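Local coordinates for ribose transcriptional regulator (Enterococcus faecium DO, PDB 4RK1), which binds ribose and probably acts as a LacI-family repressor that binds DNA control regions to regulate transcription, at residues L25-G28 / I29-I32; D77-E81 / N82-Q86; Y174-T177 / A178-L181. All coordinates share one frame; numbering follows the deposited sequence. Where two conformers were deposited one is given.

Contact 1. Residues L25-G28 / I29-I32; sequences LMRG and IEDI
I29 brings the end of its longer branch against L25: its CD1 lies 4.1 Å from L25 CG, and the two side chains cross obliquely one helical turn apart. The extended second torsion of I29 (chi2 164°) carries CD1 back along the helix, while the CG of L25 is turned opposite its own backbone N. These two groups face helix 239-255, where L25 meets L242 and I29 meets S246.

On the neighbouring flank M26, a selenomethionine in this crystal, bends at both chi2 and chi3. E30 was deposited in two conformers, and the overlap described is that of the conformer given: the selenium crosses over the E30 chain near CG, with M26 SE 4.0 Å from E30 CG. The M26 and I29 side chains continue inward onto V12 of strand 9-14 and T40 of strand 39-44, and E30 also packs on T40 and on N44 of the second subunit.

Successive alpha-helical bonds hold the side chains in phase. I29 N reaches L25 O at 3.0 Å, and E30 N reaches M26 O at 2.8 Å with an N-H...O angle of 172°. D31 N gives a more bent bond to R27 O at 3.0 Å. The carboxylate of D31 points to Q244 of helix 239-255, which supplies its hydrogen bond through OD2.

The segment lies within the helix of a beta-alpha-beta unit, strand 9-14, helix 20-33, strand 39-44. Chemically it is two-sided: apolar branches seal it against sheet and helix, whereas R27 is solvent-exposed and packs on T18 of the second subunit. R27 NE is 6.1 Å from E30 OE1 and R27 NH1 is 6.6 Å from D31 OD1, so any attraction along the helix is probably weak.

Contact 2. Residues D77-E81 / N82-Q86; sequences DAINE and NLKKQ
E81 and K85 meet one turn apart, with the lysine tail extended beyond CG and the glutamate bent at chi2 (60°) so that the carboxylate faces the ammonium group. K85 NZ lies 3.0 Å from E81 OE1, on the syn side but 28° out of the carboxylate plane. A second, weak bond to E81 OE2 makes the salt bridge lopsided.

N80 and K84 instead run side by side in the same direction. N80 OD1 rests against the lysine chain, 3.4 Å from K84 CD, and the ammonium group of K84 is joined to that same oxygen through a water, which donates to N80 OD1 and accepts from K84 NZ. The lysine also has a direct partner outside this helix, the backbone O of G100.

N82 turns its amide back onto the preceding turn and packs on A57 and T60 of helix 55-61. N82 ND2 gives a hydrogen bond of 2.9 Å to A78 O, in the carbonyl plane and on a lone pair, while the backbone N82 N reaches A78 O at 3.1 Å from above the plane. The apolar side is carried by I79 and L83, with I79 CG2 to L83 CB 4.3 Å, which pack on F90 of strand 90-93; L83 also packs on F67 and I69 of strand 66-69.

The backbone here widens into a pi-type turn. K84 N bonds to I79 O at 3.1 Å and K85 N to N80 O at 3.3 Å, each spanning five residues, whereas the shorter-range bond from L83 N to I79 O is weak. These residues belong to helix 76-84, in the beta-alpha-beta unit from strand 66-69 to strand 90-93. The chemistry implies that the N82 amide supplements the backbone pattern as a second donor to A78 O, while the exposed E81/K85 pair probably adds modestly.

Contact 3. Residues Y174-T177 / A178-L181; sequences YQIT and AELL
The backbone changes course near I176 (phi -94°, psi 3°), between helix 170-175 and helix 177-182; A178 N and E179 N bond to water, and four-residue bonds resume with L180 N to I176 O at 3.0 Å and L181 N to T177 O at 2.9 Å. The two waters stand where direct bonds of the helical type would otherwise join residues four apart: one accepts from E179 N and donates to Q175 O, the other accepts from A178 N and donates weakly to Y174 O.

T177 bonds back to the preceding turn. Its OG1, turned beside its own backbone N by chi1 of -55°, donates to Y174 O at 2.8 Å, and T177 N reaches Y174 O at 3.3 Å. Both come from one face of the Y174 carbonyl plane; the hydroxyl lies 34° out of it. The methyl branch goes the other way and runs alongside L181, with T177 CG2 to L181 CD1 3.8 Å, the two side chains pointing in the same direction onto L203 of helix 193-205.

In I176 the first torsion sets CG2 beside the backbone N, where it meets E179 OE1 at 3.8 Å, the two side chains crossing at about a right angle. Inward, against the fold, I176 and L180 both touch L199 of helix 193-205 and also reach the sheet, I176 at T166 and V131, L180 at L164 and A129.

The arrangement joins two short helices in the connection from strand 161-166 to strand 187-190. Its aliphatic side packs against strands and helix 193-205, and its water-bridged side is carried by the exposed residues Q175, A178 and E179. Y174 O receives T177 N and OG1, and the N-H groups of A178 and E179 are met by water, which implies that these backbone polar groups keep partners across the junction.

Overall arrangement
From the N terminus the three contacts follow in series, with none nested in or crossing another; each joins adjoining residues of a helical stretch and closes no long loop. Contact 1 lies on helix 20-33, tying strands 9-14 and 39-44 to helix 239-255 and to the second subunit. Contact 2 belongs to helix 76-84, over strands 66-69 and 90-93 of the same lobe; its centre is about 25 Å from that of contact 1. Contact 3 sits beyond the chain's centre, on the lobe holding strands 128-133 and 161-166, its centre about 43 Å from that of contact 2. The lobes flank the ribose, in keeping with the periplasmic-binding-protein fold.

Contact 1. Residues L25-G28 / I29-I32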
ATOM      1  N   LEU B  25      -2.793   1.000  -9.018  1.00 24.17           N
ATOM      2  CA  LEU B  25      -2.425   1.206 -10.416  1.00 28.19           C
ATOM      3  C   LEU B  25      -1.799  -0.056 -10.978  1.00 28.66           C
ATOM      4  O   LEU B  25      -2.179  -0.536 -12.045  1.00 27.52           O
ATOM      5  CB  LEU B  25      -1.433   2.354 -10.544  1.00 26.88           C
ATOM      6  CG  LEU B  25      -0.954   2.659 -11.969  1.00 28.63           C
ATOM      7  CD1 LEU B  25      -2.014   3.483 -12.688  1.00 32.33           C
ATOM      8  CD2 LEU B  25       0.365   3.405 -11.924  1.00 35.19           C
HETATM    9  N   MSE B  26      -0.837  -0.587 -10.238  1.00 29.71           N
HETATM   10  CA  MSE B  26      -0.182  -1.838 -10.604  1.00 25.76           C
HETATM   11  C   MSE B  26      -1.129  -2.977 -10.788  1.00 26.52           C
HETATM   12  O   MSE B  26      -1.004  -3.734 -11.747  1.00 25.62           O
HETATM   13  CB  MSE B  26       0.818  -2.228  -9.530  1.00 26.14           C
HETATM   14  CG  MSE B  26       2.198  -2.060 -10.093  1.00 81.36           C
HETATM   15 SE   MSE B  26       2.520  -3.649 -11.189  1.00 62.97          SE
HETATM   16  CE  MSE B  26       3.064  -4.641  -9.551  1.00 61.10           C
ATOM     17  N   ARG B  27      -2.082  -3.124  -9.879  1.00 25.93           N
ATOM     18  CA  ARG B  27      -3.108  -4.171 -10.020  1.00 28.79           C
ATOM     19  C   ARG B  27      -3.905  -4.028 -11.317  1.00 33.14           C
ATOM     20  O   ARG B  27      -4.236  -5.026 -11.952  1.00 28.31           O
ATOM     21  CB  ARG B  27      -4.071  -4.179  -8.821  1.00 32.50           C
ATOM     22  CG  ARG B  27      -3.676  -5.151  -7.715  1.00 59.67           C
ATOM     23  CD  ARG B  27      -4.776  -5.310  -6.669  1.00120.71           C
ATOM     24  NE  ARG B  27      -6.047  -5.794  -7.222  1.00 59.56           N
ATOM     25  CZ  ARG B  27      -7.159  -5.067  -7.373  1.00 99.91           C
ATOM     26  NH1 ARG B  27      -8.242  -5.634  -7.893  1.00 66.51           N
ATOM     27  NH2 ARG B  27      -7.211  -3.786  -7.011  1.00 59.20           N
ATOM     28  N   GLY B  28      -4.225  -2.795 -11.712  1.00 30.64           N
ATOM     29  CA  GLY B  28      -4.939  -2.572 -12.970  1.00 28.78           C
ATOM     30  C   GLY B  28      -4.100  -2.962 -14.180  1.00 26.64           C
ATOM     31  O   GLY B  28      -4.598  -3.562 -15.127  1.00 26.24           O
ATOM     32  N   ILE B  29      -2.818  -2.615 -14.136  1.00 23.78           N
ATOM     33  CA  ILE B  29      -1.866  -3.008 -15.176  1.00 23.95           C
ATOM     34  C   ILE B  29      -1.777  -4.535 -15.277  1.00 26.93           C
ATOM     35  O   ILE B  29      -1.954  -5.095 -16.361  1.00 27.20           O
ATOM     36  CB  ILE B  29      -0.473  -2.418 -14.908  1.00 23.53           C
ATOM     37  CG1 ILE B  29      -0.502  -0.897 -15.104  1.00 24.37           C
ATOM     38  CG2 ILE B  29       0.573  -3.045 -15.821  1.00 30.83           C
ATOM     39  CD1 ILE B  29       0.687  -0.175 -14.495  1.00 21.76           C
ATOM     40  N   GLU B  30      -1.543  -5.189 -14.137  1.00 28.31           N
ATOM     41  CA  GLU B  30      -1.420  -6.654 -14.073  0.50 27.81           C
ATOM     42  C   GLU B  30      -2.659  -7.354 -14.603  1.00 28.21           C
ATOM     43  O   GLU B  30      -2.561  -8.388 -15.266  1.00 30.50           O
ATOM     44  CB  GLU B  30      -1.187  -7.116 -12.634  0.50 29.37           C
ATOM     45  CG  GLU B  30       0.187  -6.792 -12.092  0.50 28.03           C
ATOM     46  CD  GLU B  30       0.296  -7.069 -10.609  0.50 39.03           C
ATOM     47  OE1 GLU B  30      -0.753  -7.254  -9.952  0.50 34.88           O
ATOM     48  OE2 GLU B  30       1.433  -7.101 -10.102  0.50 49.33           O
ATOM     49  N   ASP B  31      -3.824  -6.788 -14.295  1.00 29.44           N
ATOM     50  CA  ASP B  31      -5.107  -7.321 -14.738  1.00 29.36           C
ATOM     51  C   ASP B  31      -5.157  -7.518 -16.251  1.00 33.58           C
ATOM     52  O   ASP B  31      -5.705  -8.499 -16.737  1.00 35.45           O
ATOM     53  CB  ASP B  31      -6.238  -6.383 -14.319  1.00 33.73           C
ATOM     54  CG  ASP B  31      -7.611  -6.893 -14.731  1.00 36.53           C
ATOM     55  OD1 ASP B  31      -8.081  -7.880 -14.140  1.00 35.79           O
ATOM     56  OD2 ASP B  31      -8.228  -6.295 -15.627  1.00 38.66           O
ATOM     57  N   ILE B  32      -4.588  -6.572 -16.987  1.00 27.80           N
ATOM     58  CA  ILE B  32      -4.564  -6.640 -18.433  1.00 27.57           C
ATOM     59  C   ILE B  32      -3.400  -7.492 -18.939  1.00 32.05           C
ATOM     60  O   ILE B  32      -3.575  -8.334 -19.817  1.00 31.27           O
ATOM     61  CB  ILE B  32      -4.474  -5.218 -19.033  1.00 27.72           C
ATOM     62  CG1 ILE B  32      -5.703  -4.386 -18.635  1.00 27.26           C
ATOM     63  CG2 ILE B  32      -4.280  -5.271 -20.542  1.00 29.12           C
ATOM     64  CD1 ILE B  32      -7.048  -4.984 -19.005  1.00 31.51           C
TER

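Contact 2. Residues D77-E81 / N82-Q86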
ATOM      1  N   ASP B  77      16.869  11.718 -21.287  1.00 39.32           N
ATOM      2  CA  ASP B  77      18.138  11.125 -21.722  1.00 44.86           C
ATOM      3  C   ASP B  77      18.176   9.618 -21.480  1.00 41.57           C
ATOM      4  O   ASP B  77      18.582   8.854 -22.352  1.00 34.41           O
ATOM      5  CB  ASP B  77      19.334  11.781 -21.008  1.00 53.10           C
ATOM      6  CG  ASP B  77      19.585  13.215 -21.463  1.00 69.47           C
ATOM      7  OD1 ASP B  77      19.142  13.600 -22.568  1.00 56.32           O
ATOM      8  OD2 ASP B  77      20.231  13.966 -20.702  1.00 65.69           O
ATOM      9  N   ALA B  78      17.763   9.193 -20.289  1.00 34.18           N
ATOM     10  CA  ALA B  78      17.743   7.773 -19.963  1.00 37.06           C
ATOM     11  C   ALA B  78      16.777   7.015 -20.876  1.00 25.38           C
ATOM     12  O   ALA B  78      17.053   5.880 -21.267  1.00 30.23           O
ATOM     13  CB  ALA B  78      17.374   7.565 -18.501  1.00 48.04           C
ATOM     14  N   ILE B  79      15.651   7.641 -21.216  1.00 28.48           N
ATOM     15  CA  ILE B  79      14.684   7.015 -22.123  1.00 29.83           C
ATOM     16  C   ILE B  79      15.270   6.877 -23.534  1.00 27.51           C
ATOM     17  O   ILE B  79      15.192   5.813 -24.152  1.00 28.82           O
ATOM     18  CB  ILE B  79      13.351   7.791 -22.144  1.00 28.73           C
ATOM     19  CG1 ILE B  79      12.615   7.565 -20.814  1.00 28.37           C
ATOM     20  CG2 ILE B  79      12.473   7.325 -23.306  1.00 28.05           C
ATOM     21  CD1 ILE B  79      11.454   8.494 -20.585  1.00 32.14           C
ATOM     22  N   ASN B  80      15.857   7.960 -24.032  1.00 27.79           N
ATOM     23  CA  ASN B  80      16.494   7.943 -25.352  1.00 29.46           C
ATOM     24  C   ASN B  80      17.607   6.918 -25.435  1.00 31.32           C
ATOM     25  O   ASN B  80      17.641   6.095 -26.346  1.00 29.73           O
ATOM     26  CB  ASN B  80      17.069   9.315 -25.682  1.00 30.33           C
ATOM     27  CG  ASN B  80      15.998  10.341 -25.968  1.00 34.46           C
ATOM     28  OD1 ASN B  80      14.810  10.025 -26.029  1.00 36.20           O
ATOM     29  ND2 ASN B  80      16.414  11.579 -26.148  1.00 38.96           N
ATOM     30  N   GLU B  81      18.504   6.954 -24.455  1.00 30.07           N
ATOM     31  CA  GLU B  81      19.692   6.106 -24.471  1.00 26.76           C
ATOM     32  C   GLU B  81      19.351   4.625 -24.382  1.00 34.34           C
ATOM     33  O   GLU B  81      20.018   3.795 -24.994  1.00 31.98           O
ATOM     34  CB  GLU B  81      20.638   6.506 -23.327  1.00 38.94           C
ATOM     35  CG  GLU B  81      21.889   5.643 -23.193  1.00 40.04           C
ATOM     36  CD  GLU B  81      22.765   5.676 -24.434  1.00 58.10           C
ATOM     37  OE1 GLU B  81      22.827   6.729 -25.100  1.00 51.01           O
ATOM     38  OE2 GLU B  81      23.396   4.647 -24.742  1.00 46.45           O
ATOM     39  N   ASN B  82      18.302   4.290 -23.636  1.00 31.05           N
ATOM     40  CA  ASN B  82      17.996   2.894 -23.365  1.00 26.36           C
ATOM     41  C   ASN B  82      16.767   2.379 -24.102  1.00 27.34           C
ATOM     42  O   ASN B  82      16.847   1.396 -24.842  1.00 31.11           O
ATOM     43  CB  ASN B  82      17.862   2.707 -21.856  1.00 32.68           C
ATOM     44  CG  ASN B  82      19.162   3.012 -21.123  1.00 35.42           C
ATOM     45  OD1 ASN B  82      20.131   2.266 -21.242  1.00 32.87           O
ATOM     46  ND2 ASN B  82      19.196   4.110 -20.383  1.00 35.34           N
ATOM     47  N   LEU B  83      15.625   3.034 -23.926  1.00 25.68           N
ATOM     48  CA  LEU B  83      14.389   2.504 -24.509  1.00 27.71           C
ATOM     49  C   LEU B  83      14.323   2.691 -26.029  1.00 29.22           C
ATOM     50  O   LEU B  83      14.016   1.750 -26.781  1.00 29.74           O
ATOM     51  CB  LEU B  83      13.172   3.124 -23.840  1.00 27.27           C
ATOM     52  CG  LEU B  83      13.077   3.036 -22.306  1.00 28.16           C
ATOM     53  CD1 LEU B  83      11.659   3.355 -21.839  1.00 27.59           C
ATOM     54  CD2 LEU B  83      13.529   1.687 -21.788  1.00 30.37           C
ATOM     55  N   LYS B  84      14.603   3.904 -26.480  1.00 27.74           N
ATOM     56  CA  LYS B  84      14.483   4.216 -27.899  1.00 30.77           C
ATOM     57  C   LYS B  84      15.563   3.507 -28.711  1.00 28.17           C
ATOM     58  O   LYS B  84      15.264   2.845 -29.710  1.00 29.65           O
ATOM     59  CB  LYS B  84      14.500   5.729 -28.116  1.00 29.47           C
ATOM     60  CG  LYS B  84      13.251   6.383 -27.552  1.00 29.61           C
ATOM     61  CD  LYS B  84      13.079   7.826 -27.974  1.00 33.29           C
ATOM     62  CE  LYS B  84      11.748   8.349 -27.448  1.00 34.92           C
ATOM     63  NZ  LYS B  84      11.501   9.771 -27.779  1.00 28.65           N
ATOM     64  N   LYS B  85      16.809   3.597 -28.265  1.00 28.47           N
ATOM     65  CA  LYS B  85      17.890   2.866 -28.928  1.00 28.78           C
ATOM     66  C   LYS B  85      17.613   1.377 -29.040  1.00 34.49           C
ATOM     67  O   LYS B  85      17.958   0.772 -30.048  1.00 32.89           O
ATOM     68  CB  LYS B  85      19.226   3.071 -28.214  1.00 29.15           C
ATOM     69  CG  LYS B  85      19.835   4.433 -28.439  1.00 27.79           C
ATOM     70  CD  LYS B  85      21.299   4.457 -28.015  1.00 30.66           C
ATOM     71  CE  LYS B  85      21.908   5.838 -28.230  1.00 36.01           C
ATOM     72  NZ  LYS B  85      23.365   5.838 -27.891  1.00 36.54           N
ATOM     73  N   GLN B  86      16.990   0.784 -28.018  1.00 29.15           N
ATOM     74  CA  GLN B  86      16.762  -0.663 -28.016  1.00 31.21           C
ATOM     75  C   GLN B  86      15.356  -1.065 -28.417  1.00 29.38           C
ATOM     76  O   GLN B  86      14.987  -2.227 -28.250  1.00 35.19           O
ATOM     77  CB  GLN B  86      17.111  -1.264 -26.648  1.00 33.11           C
ATOM     78  CG  GLN B  86      18.542  -0.989 -26.195  1.00 39.24           C
ATOM     79  CD  GLN B  86      19.579  -1.514 -27.174  1.00 49.21           C
ATOM     80  OE1 GLN B  86      19.387  -2.553 -27.800  1.00 39.35           O
ATOM     81  NE2 GLN B  86      20.679  -0.797 -27.310  1.00 42.81           N
TER
HETATM   82  O   HOH W   1      12.438  10.893 -25.494  1.00 45.91           O
HETATM   83  O   HOH W   2      21.120   1.179 -25.456  1.00 38.03           O

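Contact 3. Residues Y174-T177 / A178-L181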
ATOM      1  N   TYR B 174       0.379  14.669   8.933  1.00 27.41           N
ATOM      2  CA  TYR B 174       0.409  14.690  10.393  1.00 32.84           C
ATOM      3  C   TYR B 174       1.282  15.843  10.912  1.00 27.07           C
ATOM      4  O   TYR B 174       0.877  16.587  11.804  1.00 26.46           O
ATOM      5  CB  TYR B 174       0.937  13.337  10.870  1.00 31.77           C
ATOM      6  CG  TYR B 174       1.091  13.156  12.357  1.00 28.14           C
ATOM      7  CD1 TYR B 174       0.037  13.404  13.224  1.00 31.24           C
ATOM      8  CD2 TYR B 174       2.292  12.681  12.896  1.00 36.17           C
ATOM      9  CE1 TYR B 174       0.171  13.206  14.586  1.00 28.75           C
ATOM     10  CE2 TYR B 174       2.436  12.482  14.260  1.00 47.99           C
ATOM     11  CZ  TYR B 174       1.372  12.746  15.098  1.00 37.63           C
ATOM     12  OH  TYR B 174       1.494  12.552  16.448  1.00 34.05           O
ATOM     13  N   GLN B 175       2.446  16.006  10.304  1.00 31.02           N
ATOM     14  CA  GLN B 175       3.426  16.997  10.753  1.00 38.58           C
ATOM     15  C   GLN B 175       3.022  18.455  10.550  1.00 39.35           C
ATOM     16  O   GLN B 175       3.526  19.318  11.268  1.00 34.57           O
ATOM     17  CB  GLN B 175       4.782  16.737  10.097  1.00 30.84           C
ATOM     18  CG  GLN B 175       5.503  15.546  10.712  1.00 59.41           C
ATOM     19  CD  GLN B 175       6.772  15.142   9.978  1.00 58.94           C
ATOM     20  OE1 GLN B 175       7.529  14.307  10.468  1.00 58.15           O
ATOM     21  NE2 GLN B 175       7.001  15.715   8.799  1.00 82.27           N
ATOM     22  N   ILE B 176       2.121  18.743   9.607  1.00 33.28           N
ATOM     23  CA  ILE B 176       1.688  20.136   9.385  1.00 32.68           C
ATOM     24  C   ILE B 176       0.433  20.523  10.153  1.00 27.55           C
ATOM     25  O   ILE B 176      -0.046  21.652  10.029  1.00 29.80           O
ATOM     26  CB  ILE B 176       1.561  20.555   7.886  1.00 34.17           C
ATOM     27  CG1 ILE B 176       0.708  19.570   7.086  1.00 40.73           C
ATOM     28  CG2 ILE B 176       2.931  20.756   7.264  1.00 47.41           C
ATOM     29  CD1 ILE B 176      -0.757  19.660   7.414  1.00 35.45           C
ATOM     30  N   THR B 177      -0.080  19.603  10.969  1.00 25.36           N
ATOM     31  CA  THR B 177      -1.277  19.857  11.760  1.00 31.86           C
ATOM     32  C   THR B 177      -1.157  21.069  12.683  1.00 36.85           C
ATOM     33  O   THR B 177      -2.103  21.837  12.807  1.00 31.12           O
ATOM     34  CB  THR B 177      -1.653  18.642  12.637  1.00 35.30           C
ATOM     35  OG1 THR B 177      -1.789  17.472  11.821  1.00 38.40           O
ATOM     36  CG2 THR B 177      -2.961  18.903  13.362  1.00 37.05           C
ATOM     37  N   ALA B 178      -0.015  21.213  13.353  1.00 35.48           N
ATOM     38  CA  ALA B 178       0.211  22.346  14.262  1.00 32.80           C
ATOM     39  C   ALA B 178       0.103  23.678  13.514  1.00 27.76           C
ATOM     40  O   ALA B 178      -0.537  24.616  13.990  1.00 32.37           O
ATOM     41  CB  ALA B 178       1.576  22.223  14.940  1.00 37.89           C
ATOM     42  N   GLU B 179       0.721  23.754  12.338  1.00 29.00           N
ATOM     43  CA  GLU B 179       0.577  24.936  11.486  1.00 35.17           C
ATOM     44  C   GLU B 179      -0.883  25.172  11.094  1.00 39.75           C
ATOM     45  O   GLU B 179      -1.353  26.305  11.088  1.00 36.13           O
ATOM     46  CB  GLU B 179       1.431  24.805  10.230  1.00 35.84           C
ATOM     47  CG  GLU B 179       2.930  24.925  10.477  1.00 47.29           C
ATOM     48  CD  GLU B 179       3.748  24.617   9.236  1.00 65.99           C
ATOM     49  OE1 GLU B 179       3.149  24.449   8.155  1.00 55.37           O
ATOM     50  OE2 GLU B 179       4.990  24.542   9.337  1.00 60.55           O
ATOM     51  N   LEU B 180      -1.608  24.107  10.771  1.00 32.26           N
ATOM     52  CA  LEU B 180      -3.019  24.254  10.433  1.00 32.26           C
ATOM     53  C   LEU B 180      -3.801  24.829  11.606  1.00 27.29           C
ATOM     54  O   LEU B 180      -4.618  25.739  11.432  1.00 32.50           O
ATOM     55  CB  LEU B 180      -3.622  22.914  10.016  1.00 32.16           C
ATOM     56  CG  LEU B 180      -5.122  22.925   9.718  1.00 29.63           C
ATOM     57  CD1 LEU B 180      -5.427  23.754   8.485  1.00 32.35           C
ATOM     58  CD2 LEU B 180      -5.626  21.495   9.557  1.00 28.81           C
ATOM     59  N   LEU B 181      -3.561  24.287  12.797  1.00 35.74           N
ATOM     60  CA  LEU B 181      -4.272  24.735  14.002  1.00 34.10           C
ATOM     61  C   LEU B 181      -3.972  26.202  14.342  1.00 32.34           C
ATOM     62  O   LEU B 181      -4.824  26.911  14.860  1.00 33.74           O
ATOM     63  CB  LEU B 181      -3.927  23.835  15.186  1.00 34.56           C
ATOM     64  CG  LEU B 181      -4.439  22.394  15.075  1.00 37.16           C
ATOM     65  CD1 LEU B 181      -3.734  21.502  16.073  1.00 37.24           C
ATOM     66  CD2 LEU B 181      -5.949  22.321  15.262  1.00 33.98           C
TER
HETATM   67  O   HOH W   3       1.689  18.877  14.093  1.00 44.96           O
HETATM   68  O   HOH W   4       3.073  21.879  11.833  1.00 38.33           O